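Putative endo-1,4-beta-xylanase (Bacteroides thetaiotaomicron VPI-5482, PDB 5MSX) probably hydrolyses glycosidic bonds in plant pectin as a family 43 glycoside hydrolase, most likely acting as an arabinofuranosidase on rhamnogalacturonan II. Local coordinates at residues 201-214 with 260-274. Residues are numbered along the deposited sequence; the frame is centred on the assembly and turned at random.
Sequences GPIFFKRKGIYYYL and HGCVFHPEGTDNYYF. With CA (calcium ion), chain S; EDO (1,2-ethanediol), chain B; EDO (1,2-ethanediol), chain V.
R207 takes hold of D270 side-on: NE reaches OD1 at 3.2 Å and NH2 reaches OD2 at 3.0 Å, each carboxylate oxygen offering its syn lone pair, OD1 tilted 31° from the guanidinium plane. R207 gets there by staying extended as far as NE, its CG anti to the backbone N (chi1 173°), and on the way its CD lies 3.7 Å from Y272 CE1. With an alanine in place of R207, the D270 carboxylate would probably lose both of these bonds. Further in, V263 CG1 sits over one face of the F205 ring, 4.1 Å from its centroid, while Y212 CB covers the opposite face. V263 turns its other methyl, CG2, to I203 CG2 and L214 CD2. These side chains fill the seam between successive blades of the five-bladed beta-propeller of family 43, where the innermost strands 203-207 and 261-264 run nearly parallel, 9° apart. Towards the propeller axis, G201 CA sits squarely over the H260 imidazole in a CH-pi contact, 3.4 Å from its centroid. H260 NE2 binds the calcium ion in the ring plane at 2.7 Å; six waters complete the shell, one donating to both P202 O and G261 O. The H260 side chain also lies close to D36, the predicted proton acceptor.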
ATOM      1  N   GLY C 201     -19.081 -18.331  -7.738  1.00 16.19           N
ATOM      2  CA  GLY C 201     -19.258 -17.931  -6.340  1.00 15.75           C
ATOM      3  C   GLY C 201     -18.252 -18.471  -5.328  1.00 15.00           C
ATOM      4  O   GLY C 201     -18.648 -18.909  -4.255  1.00 16.27           O
ATOM      5  N   PRO C 202     -16.952 -18.413  -5.644  1.00 13.62           N
ATOM      6  CA  PRO C 202     -15.975 -18.922  -4.650  1.00 13.85           C
ATOM      7  C   PRO C 202     -16.039 -18.180  -3.299  1.00 12.96           C
ATOM      8  O   PRO C 202     -16.301 -17.005  -3.254  1.00 12.36           O
ATOM      9  CB  PRO C 202     -14.621 -18.690  -5.331  1.00 13.47           C
ATOM     10  CG  PRO C 202     -14.878 -17.661  -6.390  1.00 13.47           C
ATOM     11  CD  PRO C 202     -16.291 -17.856  -6.843  1.00 13.58           C
ATOM     12  N   ILE C 203     -15.847 -18.920  -2.231  1.00 13.33           N
ATOM     13  CA  ILE C 203     -15.706 -18.407  -0.888  1.00 13.78           C
ATOM     14  C   ILE C 203     -14.413 -18.982  -0.400  1.00 14.01           C
ATOM     15  O   ILE C 203     -14.186 -20.162  -0.591  1.00 14.04           O
ATOM     16  CB  ILE C 203     -16.868 -18.900   0.036  1.00 14.47           C
ATOM     17  CG1 ILE C 203     -18.207 -18.305  -0.451  1.00 14.60           C
ATOM     18  CG2 ILE C 203     -16.579 -18.634   1.529  1.00 13.78           C
ATOM     19  CD1 ILE C 203     -19.437 -18.947   0.233  1.00 14.61           C
ATOM     20  N   PHE C 204     -13.565 -18.152   0.201  1.00 14.32           N
ATOM     21  CA  PHE C 204     -12.288 -18.610   0.755  1.00 14.92           C
ATOM     22  C   PHE C 204     -12.066 -17.983   2.120  1.00 15.27           C
ATOM     23  O   PHE C 204     -12.280 -16.764   2.318  1.00 14.09           O
ATOM     24  CB  PHE C 204     -11.118 -18.253  -0.170  1.00 14.92           C
ATOM     25  CG  PHE C 204      -9.817 -18.851   0.261  1.00 16.41           C
ATOM     26  CD1 PHE C 204      -9.006 -18.189   1.178  1.00 17.10           C
ATOM     27  CD2 PHE C 204      -9.404 -20.089  -0.229  1.00 16.11           C
ATOM     28  CE1 PHE C 204      -7.805 -18.742   1.595  1.00 16.97           C
ATOM     29  CE2 PHE C 204      -8.220 -20.651   0.189  1.00 17.49           C
ATOM     30  CZ  PHE C 204      -7.405 -19.968   1.105  1.00 17.44           C
ATOM     31  N   PHE C 205     -11.634 -18.817   3.061  1.00 15.99           N
ATOM     32  CA  PHE C 205     -11.245 -18.351   4.386  1.00 15.61           C
ATOM     33  C   PHE C 205     -10.268 -19.319   5.065  1.00 16.60           C
ATOM     34  O   PHE C 205     -10.127 -20.498   4.673  1.00 16.01           O
ATOM     35  CB  PHE C 205     -12.456 -18.083   5.275  1.00 15.57           C
ATOM     36  CG  PHE C 205     -13.238 -19.308   5.606  1.00 16.09           C
ATOM     37  CD1 PHE C 205     -14.234 -19.759   4.745  1.00 15.92           C
ATOM     38  CD2 PHE C 205     -12.983 -20.034   6.772  1.00 15.63           C
ATOM     39  CE1 PHE C 205     -14.958 -20.916   5.057  1.00 16.54           C
ATOM     40  CE2 PHE C 205     -13.691 -21.206   7.047  1.00 15.30           C
ATOM     41  CZ  PHE C 205     -14.660 -21.641   6.187  1.00 15.56           C
ATOM     42  N   LYS C 206      -9.612 -18.794   6.097  1.00 17.06           N
ATOM     43  CA  LYS C 206      -8.631 -19.523   6.868  1.00 18.57           C
ATOM     44  C   LYS C 206      -9.130 -19.618   8.313  1.00 19.40           C
ATOM     45  O   LYS C 206      -9.476 -18.606   8.894  1.00 20.25           O
ATOM     46  CB  LYS C 206      -7.294 -18.794   6.852  1.00 18.27           C
ATOM     47  CG  LYS C 206      -6.154 -19.561   7.519  1.00 19.98           C
ATOM     48  CD  LYS C 206      -4.877 -18.732   7.548  1.00 20.52           C
ATOM     49  CE  LYS C 206      -3.636 -19.591   7.783  1.00 20.37           C
ATOM     50  NZ  LYS C 206      -2.479 -18.678   7.651  1.00 20.92           N
ATOM     51  N   ARG C 207      -9.129 -20.816   8.893  1.00 19.33           N
ATOM     52  CA  ARG C 207      -9.484 -20.991  10.298  1.00 20.47           C
ATOM     53  C   ARG C 207      -8.552 -22.002  10.976  1.00 20.43           C
ATOM     54  O   ARG C 207      -8.443 -23.145  10.515  1.00 18.24           O
ATOM     55  CB  ARG C 207     -10.932 -21.460  10.425  1.00 21.40           C
ATOM     56  CG  ARG C 207     -11.356 -21.833  11.853  1.00 21.12           C
ATOM     57  CD  ARG C 207     -12.808 -22.239  11.889  1.00 20.96           C
ATOM     58  NE  ARG C 207     -13.310 -22.609  13.219  1.00 20.77           N
ATOM     59  CZ  ARG C 207     -13.127 -23.801  13.798  1.00 22.10           C
ATOM     60  NH1 ARG C 207     -12.393 -24.767  13.234  1.00 20.57           N
ATOM     61  NH2 ARG C 207     -13.680 -24.027  14.977  1.00 21.33           N
ATOM     62  N   LYS C 208      -7.897 -21.573  12.064  1.00 22.74           N
ATOM     63  CA  LYS C 208      -6.992 -22.441  12.850  1.00 23.29           C
ATOM     64  C   LYS C 208      -5.979 -23.168  11.983  1.00 22.87           C
ATOM     65  O   LYS C 208      -5.844 -24.376  12.055  1.00 24.22           O
ATOM     66  CB  LYS C 208      -7.811 -23.442  13.679  1.00 26.41           C
ATOM     67  CG  LYS C 208      -8.688 -22.741  14.696  1.00 28.63           C
ATOM     68  CD  LYS C 208      -9.544 -23.687  15.504  1.00 32.56           C
ATOM     69  CE  LYS C 208     -10.367 -22.878  16.500  1.00 36.58           C
ATOM     70  NZ  LYS C 208     -10.945 -23.714  17.590  1.00 39.82           N
ATOM     71  N   GLY C 209      -5.315 -22.416  11.108  1.00 23.21           N
ATOM     72  CA  GLY C 209      -4.314 -22.965  10.201  1.00 22.63           C
ATOM     73  C   GLY C 209      -4.796 -23.750   8.991  1.00 22.69           C
ATOM     74  O   GLY C 209      -3.963 -24.255   8.245  1.00 24.28           O
ATOM     75  N   ILE C 210      -6.114 -23.874   8.786  1.00 20.47           N
ATOM     76  CA  ILE C 210      -6.656 -24.593   7.647  1.00 19.46           C
ATOM     77  C   ILE C 210      -7.301 -23.591   6.673  1.00 17.65           C
ATOM     78  O   ILE C 210      -8.063 -22.718   7.076  1.00 17.19           O
ATOM     79  CB  ILE C 210      -7.679 -25.664   8.088  1.00 20.69           C
ATOM     80  CG1 ILE C 210      -7.054 -26.579   9.153  1.00 22.85           C
ATOM     81  CG2 ILE C 210      -8.184 -26.479   6.893  1.00 19.02           C
ATOM     82  CD1 ILE C 210      -7.987 -27.671   9.684  1.00 22.87           C
ATOM     83  N   TYR C 211      -6.947 -23.732   5.406  1.00 16.87           N
ATOM     84  CA  TYR C 211      -7.491 -22.972   4.302  1.00 17.65           C
ATOM     85  C   TYR C 211      -8.689 -23.722   3.705  1.00 17.26           C
ATOM     86  O   TYR C 211      -8.599 -24.920   3.451  1.00 17.02           O
ATOM     87  CB  TYR C 211      -6.419 -22.785   3.226  1.00 18.69           C
ATOM     88  CG  TYR C 211      -5.178 -22.013   3.633  1.00 18.76           C
ATOM     89  CD1 TYR C 211      -5.213 -20.625   3.832  1.00 19.57           C
ATOM     90  CD2 TYR C 211      -3.952 -22.652   3.758  1.00 19.66           C
ATOM     91  CE1 TYR C 211      -4.078 -19.922   4.174  1.00 18.72           C
ATOM     92  CE2 TYR C 211      -2.803 -21.952   4.115  1.00 19.56           C
ATOM     93  CZ  TYR C 211      -2.866 -20.598   4.309  1.00 19.42           C
ATOM     94  OH  TYR C 211      -1.716 -19.903   4.611  1.00 19.49           O
ATOM     95  N   TYR C 212      -9.803 -23.010   3.525  1.00 16.23           N
ATOM     96  CA  TYR C 212     -11.076 -23.558   3.037  1.00 14.89           C
ATOM     97  C   TYR C 212     -11.454 -22.902   1.728  1.00 14.41           C
ATOM     98  O   TYR C 212     -11.589 -21.688   1.662  1.00 14.11           O
ATOM     99  CB  TYR C 212     -12.185 -23.319   4.062  1.00 15.12           C
ATOM    100  CG  TYR C 212     -11.988 -24.075   5.341  1.00 15.70           C
ATOM    101  CD1 TYR C 212     -11.263 -23.527   6.410  1.00 16.43           C
ATOM    102  CD2 TYR C 212     -12.491 -25.356   5.491  1.00 16.25           C
ATOM    103  CE1 TYR C 212     -11.072 -24.228   7.591  1.00 16.33           C
ATOM    104  CE2 TYR C 212     -12.279 -26.073   6.662  1.00 16.73           C
ATOM    105  CZ  TYR C 212     -11.591 -25.494   7.718  1.00 17.85           C
ATOM    106  OH  TYR C 212     -11.372 -26.223   8.892  1.00 18.51           O
ATOM    107  N   TYR C 213     -11.597 -23.711   0.676  1.00 13.95           N
ATOM    108  CA  TYR C 213     -12.059 -23.254  -0.621  1.00 13.93           C
ATOM    109  C   TYR C 213     -13.423 -23.882  -0.919  1.00 14.36           C
ATOM    110  O   TYR C 213     -13.519 -25.072  -1.190  1.00 13.57           O
ATOM    111  CB  TYR C 213     -11.056 -23.627  -1.737  1.00 14.06           C
ATOM    112  CG  TYR C 213     -11.543 -23.185  -3.069  1.00 13.33           C
ATOM    113  CD1 TYR C 213     -11.563 -21.855  -3.379  1.00 13.39           C
ATOM    114  CD2 TYR C 213     -12.043 -24.095  -4.003  1.00 13.72           C
ATOM    115  CE1 TYR C 213     -12.092 -21.408  -4.561  1.00 14.10           C
ATOM    116  CE2 TYR C 213     -12.559 -23.660  -5.215  1.00 13.26           C
ATOM    117  CZ  TYR C 213     -12.598 -22.316  -5.483  1.00 13.98           C
ATOM    118  OH  TYR C 213     -13.078 -21.817  -6.669  1.00 13.75           O
ATOM    119  N   LEU C 214     -14.456 -23.054  -0.885  1.00 14.84           N
ATOM    120  CA  LEU C 214     -15.832 -23.457  -1.170  1.00 15.41           C
ATOM    121  C   LEU C 214     -16.183 -22.941  -2.546  1.00 14.80           C
ATOM    122  O   LEU C 214     -15.870 -21.789  -2.864  1.00 15.88           O
ATOM    123  CB  LEU C 214     -16.816 -22.819  -0.148  1.00 15.81           C
ATOM    124  CG  LEU C 214     -16.865 -23.346   1.295  1.00 16.15           C
ATOM    125  CD1 LEU C 214     -15.529 -23.288   1.998  1.00 16.31           C
ATOM    126  CD2 LEU C 214     -17.898 -22.536   2.066  1.00 16.52           C
ATOM    127  N   HIS C 260     -24.722 -19.109  -4.345  1.00 15.15           N
ATOM    128  CA  HIS C 260     -23.725 -18.077  -4.175  1.00 14.68           C
ATOM    129  C   HIS C 260     -24.035 -17.143  -2.995  1.00 14.23           C
ATOM    130  O   HIS C 260     -25.049 -16.401  -3.007  1.00 13.06           O
ATOM    131  CB  HIS C 260     -23.628 -17.303  -5.476  1.00 15.36           C
ATOM    132  CG  HIS C 260     -22.495 -16.336  -5.544  1.00 15.61           C
ATOM    133  ND1 HIS C 260     -22.088 -15.786  -6.741  1.00 15.60           N
ATOM    134  CD2 HIS C 260     -21.716 -15.777  -4.582  1.00 15.66           C
ATOM    135  CE1 HIS C 260     -21.107 -14.929  -6.517  1.00 15.72           C
ATOM    136  NE2 HIS C 260     -20.848 -14.925  -5.217  1.00 15.88           N
ATOM    137  N   GLY C 261     -23.176 -17.252  -1.971  1.00 13.83           N
ATOM    138  CA  GLY C 261     -23.188 -16.353  -0.828  1.00 14.74           C
ATOM    139  C   GLY C 261     -21.814 -16.133  -0.249  1.00 15.32           C
ATOM    140  O   GLY C 261     -20.871 -15.880  -0.995  1.00 15.37           O
ATOM    141  N   CYS C 262     -21.688 -16.197   1.075  1.00 16.01           N
ATOM    142  CA  CYS C 262     -20.388 -15.967   1.711  1.00 15.94           C
ATOM    143  C   CYS C 262     -20.334 -16.703   3.036  1.00 16.15           C
ATOM    144  O   CYS C 262     -21.346 -17.281   3.482  1.00 15.59           O
ATOM    145  CB  CYS C 262     -20.137 -14.486   1.945  1.00 16.46           C
ATOM    146  SG  CYS C 262     -21.301 -13.777   3.134  1.00 20.38           S
ATOM    147  N   VAL C 263     -19.148 -16.676   3.631  1.00 16.12           N
ATOM    148  CA  VAL C 263     -18.888 -17.054   5.018  1.00 16.79           C
ATOM    149  C   VAL C 263     -18.330 -15.853   5.774  1.00 17.65           C
ATOM    150  O   VAL C 263     -17.528 -15.082   5.256  1.00 16.89           O
ATOM    151  CB  VAL C 263     -17.942 -18.293   5.136  1.00 15.87           C
ATOM    152  CG1 VAL C 263     -17.491 -18.554   6.582  1.00 15.59           C
ATOM    153  CG2 VAL C 263     -18.656 -19.528   4.594  1.00 16.05           C
ATOM    154  N   PHE C 264     -18.785 -15.684   7.011  1.00 18.67           N
ATOM    155  CA  PHE C 264     -18.271 -14.644   7.872  1.00 20.08           C
ATOM    156  C   PHE C 264     -18.336 -15.058   9.354  1.00 19.63           C
ATOM    157  O   PHE C 264     -19.076 -15.960   9.732  1.00 18.80           O
ATOM    158  CB  PHE C 264     -19.014 -13.308   7.636  1.00 20.66           C
ATOM    159  CG  PHE C 264     -20.403 -13.290   8.181  1.00 22.12           C
ATOM    160  CD1 PHE C 264     -21.448 -13.798   7.448  1.00 24.15           C
ATOM    161  CD2 PHE C 264     -20.650 -12.796   9.465  1.00 24.66           C
ATOM    162  CE1 PHE C 264     -22.748 -13.801   7.967  1.00 26.12           C
ATOM    163  CE2 PHE C 264     -21.929 -12.805  10.011  1.00 24.75           C
ATOM    164  CZ  PHE C 264     -22.982 -13.305   9.262  1.00 25.89           C
ATOM    165  N   HIS C 265     -17.541 -14.367  10.165  1.00 21.60           N
ATOM    166  CA  HIS C 265     -17.600 -14.472  11.598  1.00 24.97           C
ATOM    167  C   HIS C 265     -17.475 -13.069  12.175  1.00 24.95           C
ATOM    168  O   HIS C 265     -16.645 -12.311  11.720  1.00 24.89           O
ATOM    169  CB  HIS C 265     -16.505 -15.421  12.131  1.00 26.95           C
ATOM    170  CG  HIS C 265     -15.106 -14.915  11.993  1.00 28.15           C
ATOM    171  ND1 HIS C 265     -14.458 -14.237  13.005  1.00 32.39           N
ATOM    172  CD2 HIS C 265     -14.191 -15.072  11.008  1.00 30.23           C
ATOM    173  CE1 HIS C 265     -13.221 -13.955  12.634  1.00 29.83           C
ATOM    174  NE2 HIS C 265     -13.033 -14.453  11.427  1.00 31.17           N
ATOM    175  N   PRO C 266     -18.322 -12.717  13.155  1.00 26.20           N
ATOM    176  CA  PRO C 266     -18.146 -11.435  13.851  1.00 29.29           C
ATOM    177  C   PRO C 266     -16.746 -11.332  14.467  1.00 30.24           C
ATOM    178  O   PRO C 266     -16.249 -12.308  15.014  1.00 28.23           O
ATOM    179  CB  PRO C 266     -19.209 -11.473  14.954  1.00 27.35           C
ATOM    180  CG  PRO C 266     -20.257 -12.397  14.426  1.00 28.69           C
ATOM    181  CD  PRO C 266     -19.536 -13.420  13.591  1.00 27.21           C
ATOM    182  N   GLU C 267     -16.128 -10.166  14.346  1.00 34.50           N
ATOM    183  CA  GLU C 267     -14.768  -9.944  14.845  1.00 39.21           C
ATOM    184  C   GLU C 267     -14.595 -10.402  16.309  1.00 36.41           C
ATOM    185  O   GLU C 267     -15.479 -10.225  17.136  1.00 32.56           O
ATOM    186  CB  GLU C 267     -14.381  -8.455  14.673  1.00 42.56           C
ATOM    187  CG  GLU C 267     -12.943  -8.076  15.029  1.00 46.70           C
ATOM    188  CD  GLU C 267     -11.865  -8.716  14.153  1.00 53.68           C
ATOM    189  OE1 GLU C 267     -12.129  -9.678  13.392  1.00 61.95           O
ATOM    190  OE2 GLU C 267     -10.707  -8.257  14.244  1.00 60.14           O
ATOM    191  N   GLY C 268     -13.456 -11.014  16.607  1.00 38.63           N
ATOM    192  CA  GLY C 268     -13.196 -11.518  17.957  1.00 38.26           C
ATOM    193  C   GLY C 268     -14.029 -12.717  18.400  1.00 39.82           C
ATOM    194  O   GLY C 268     -14.066 -12.982  19.592  1.00 40.13           O
ATOM    195  N   THR C 269     -14.694 -13.447  17.480  1.00 35.82           N
ATOM    196  CA  THR C 269     -15.440 -14.678  17.838  1.00 32.91           C
ATOM    197  C   THR C 269     -15.004 -15.864  16.983  1.00 31.91           C
ATOM    198  O   THR C 269     -14.366 -15.687  15.940  1.00 34.87           O
ATOM    199  CB  THR C 269     -16.965 -14.528  17.676  1.00 34.94           C
ATOM    200  OG1 THR C 269     -17.321 -14.497  16.275  1.00 32.28           O
ATOM    201  CG2 THR C 269     -17.471 -13.261  18.381  1.00 33.72           C
ATOM    202  N   ASP C 270     -15.360 -17.070  17.421  1.00 28.96           N
ATOM    203  CA  ASP C 270     -15.255 -18.272  16.577  1.00 27.80           C
ATOM    204  C   ASP C 270     -16.636 -18.725  16.073  1.00 26.36           C
ATOM    205  O   ASP C 270     -16.844 -19.905  15.802  1.00 26.73           O
ATOM    206  CB  ASP C 270     -14.586 -19.420  17.349  1.00 28.78           C
ATOM    207  CG  ASP C 270     -14.186 -20.603  16.435  1.00 30.27           C
ATOM    208  OD1 ASP C 270     -13.505 -20.362  15.421  1.00 33.96           O
ATOM    209  OD2 ASP C 270     -14.541 -21.774  16.725  1.00 30.70           O
ATOM    210  N   ASN C 271     -17.586 -17.798  15.957  1.00 24.32           N
ATOM    211  CA  ASN C 271     -18.926 -18.151  15.525  1.00 24.39           C
ATOM    212  C   ASN C 271     -18.958 -17.861  14.057  1.00 21.73           C
ATOM    213  O   ASN C 271     -18.894 -16.698  13.664  1.00 21.19           O
ATOM    214  CB  ASN C 271     -19.982 -17.341  16.276  1.00 25.93           C
ATOM    215  CG  ASN C 271     -19.878 -17.507  17.782  1.00 28.79           C
ATOM    216  OD1 ASN C 271     -19.989 -16.532  18.526  1.00 33.23           O
ATOM    217  ND2 ASN C 271     -19.652 -18.737  18.239  1.00 27.98           N
ATOM    218  N   TYR C 272     -18.984 -18.912  13.245  1.00 19.71           N
ATOM    219  CA  TYR C 272     -19.045 -18.735  11.793  1.00 18.89           C
ATOM    220  C   TYR C 272     -20.499 -18.884  11.319  1.00 17.80           C
ATOM    221  O   TYR C 272     -21.291 -19.613  11.928  1.00 15.89           O
ATOM    222  CB  TYR C 272     -18.129 -19.742  11.093  1.00 18.62           C
ATOM    223  CG  TYR C 272     -16.681 -19.379  11.153  1.00 18.51           C
ATOM    224  CD1 TYR C 272     -15.976 -19.439  12.354  1.00 18.97           C
ATOM    225  CD2 TYR C 272     -16.012 -18.917  10.028  1.00 18.29           C
ATOM    226  CE1 TYR C 272     -14.635 -19.094  12.419  1.00 18.23           C
ATOM    227  CE2 TYR C 272     -14.674 -18.562  10.088  1.00 17.86           C
ATOM    228  CZ  TYR C 272     -13.999 -18.650  11.279  1.00 17.99           C
ATOM    229  OH  TYR C 272     -12.680 -18.286  11.342  1.00 19.27           O
ATOM    230  N   TYR C 273     -20.810 -18.159  10.241  1.00 17.71           N
ATOM    231  CA  TYR C 273     -22.123 -18.141   9.590  1.00 17.91           C
ATOM    232  C   TYR C 273     -21.948 -18.292   8.083  1.00 17.20           C
ATOM    233  O   TYR C 273     -20.944 -17.875   7.523  1.00 16.72           O
ATOM    234  CB  TYR C 273     -22.867 -16.823   9.896  1.00 19.03           C
ATOM    235  CG  TYR C 273     -23.119 -16.670  11.368  1.00 20.78           C
ATOM    236  CD1 TYR C 273     -24.244 -17.235  11.978  1.00 21.37           C
ATOM    237  CD2 TYR C 273     -22.180 -16.040  12.170  1.00 22.79           C
ATOM    238  CE1 TYR C 273     -24.436 -17.132  13.353  1.00 22.85           C
ATOM    239  CE2 TYR C 273     -22.367 -15.915  13.539  1.00 23.84           C
ATOM    240  CZ  TYR C 273     -23.485 -16.465  14.122  1.00 23.79           C
ATOM    241  OH  TYR C 273     -23.610 -16.349  15.484  1.00 27.20           O
ATOM    242  N   PHE C 274     -22.955 -18.886   7.467  1.00 17.20           N
ATOM    243  CA  PHE C 274     -23.038 -19.147   6.023  1.00 17.27           C
ATOM    244  C   PHE C 274     -24.261 -18.381   5.501  1.00 16.72           C
ATOM    245  O   PHE C 274     -25.377 -18.581   5.990  1.00 16.13           O
ATOM    246  CB  PHE C 274     -23.194 -20.659   5.798  1.00 16.83           C
ATOM    247  CG  PHE C 274     -23.427 -21.052   4.374  1.00 17.40           C
ATOM    248  CD1 PHE C 274     -22.410 -20.890   3.404  1.00 18.11           C
ATOM    249  CD2 PHE C 274     -24.641 -21.606   3.982  1.00 16.58           C
ATOM    250  CE1 PHE C 274     -22.614 -21.284   2.090  1.00 18.36           C
ATOM    251  CE2 PHE C 274     -24.853 -22.003   2.656  1.00 17.20           C
ATOM    252  CZ  PHE C 274     -23.855 -21.841   1.711  1.00 17.46           C
TER
HETATM  253 CA    CA S 501     -18.824 -13.650  -3.955  1.00 14.04          CA
HETATM  254  C1  EDO B 513     -22.283 -13.081  18.656  1.00 52.58           C
HETATM  255  O1  EDO B 513     -21.612 -12.510  17.512  1.00 49.67           O
HETATM  256  C2  EDO B 513     -22.891 -14.425  18.264  1.00 50.53           C
HETATM  257  O2  EDO B 513     -22.111 -15.017  17.200  1.00 46.25           O
HETATM  258  C1  EDO V 504     -15.319 -11.530   7.710  1.00 33.81           C
HETATM  259  O1  EDO V 504     -15.560 -12.684   8.538  1.00 33.89           O
HETATM  260  C2  EDO V 504     -15.477 -10.247   8.498  1.00 32.98           C
HETATM  261  O2  EDO V 504     -16.583 -10.320   9.406  1.00 31.42           O
HETATM  262  O   HOH W   1     -18.709 -15.652  -2.732  1.00 15.93           O
HETATM  263  O   HOH W   2     -17.343 -14.979  -5.068  1.00 11.66           O
HETATM  264  O   HOH W   3     -19.826 -13.199  -1.896  1.00 15.71           O
HETATM  265  O   HOH W   4     -16.795 -12.685  -3.061  1.00 11.42           O
HETATM  266  O   HOH W   5     -17.976 -12.134  -5.834  1.00 13.57           O
HETATM  267  O   HOH W   6     -20.379 -11.742  -4.339  1.00 13.13           O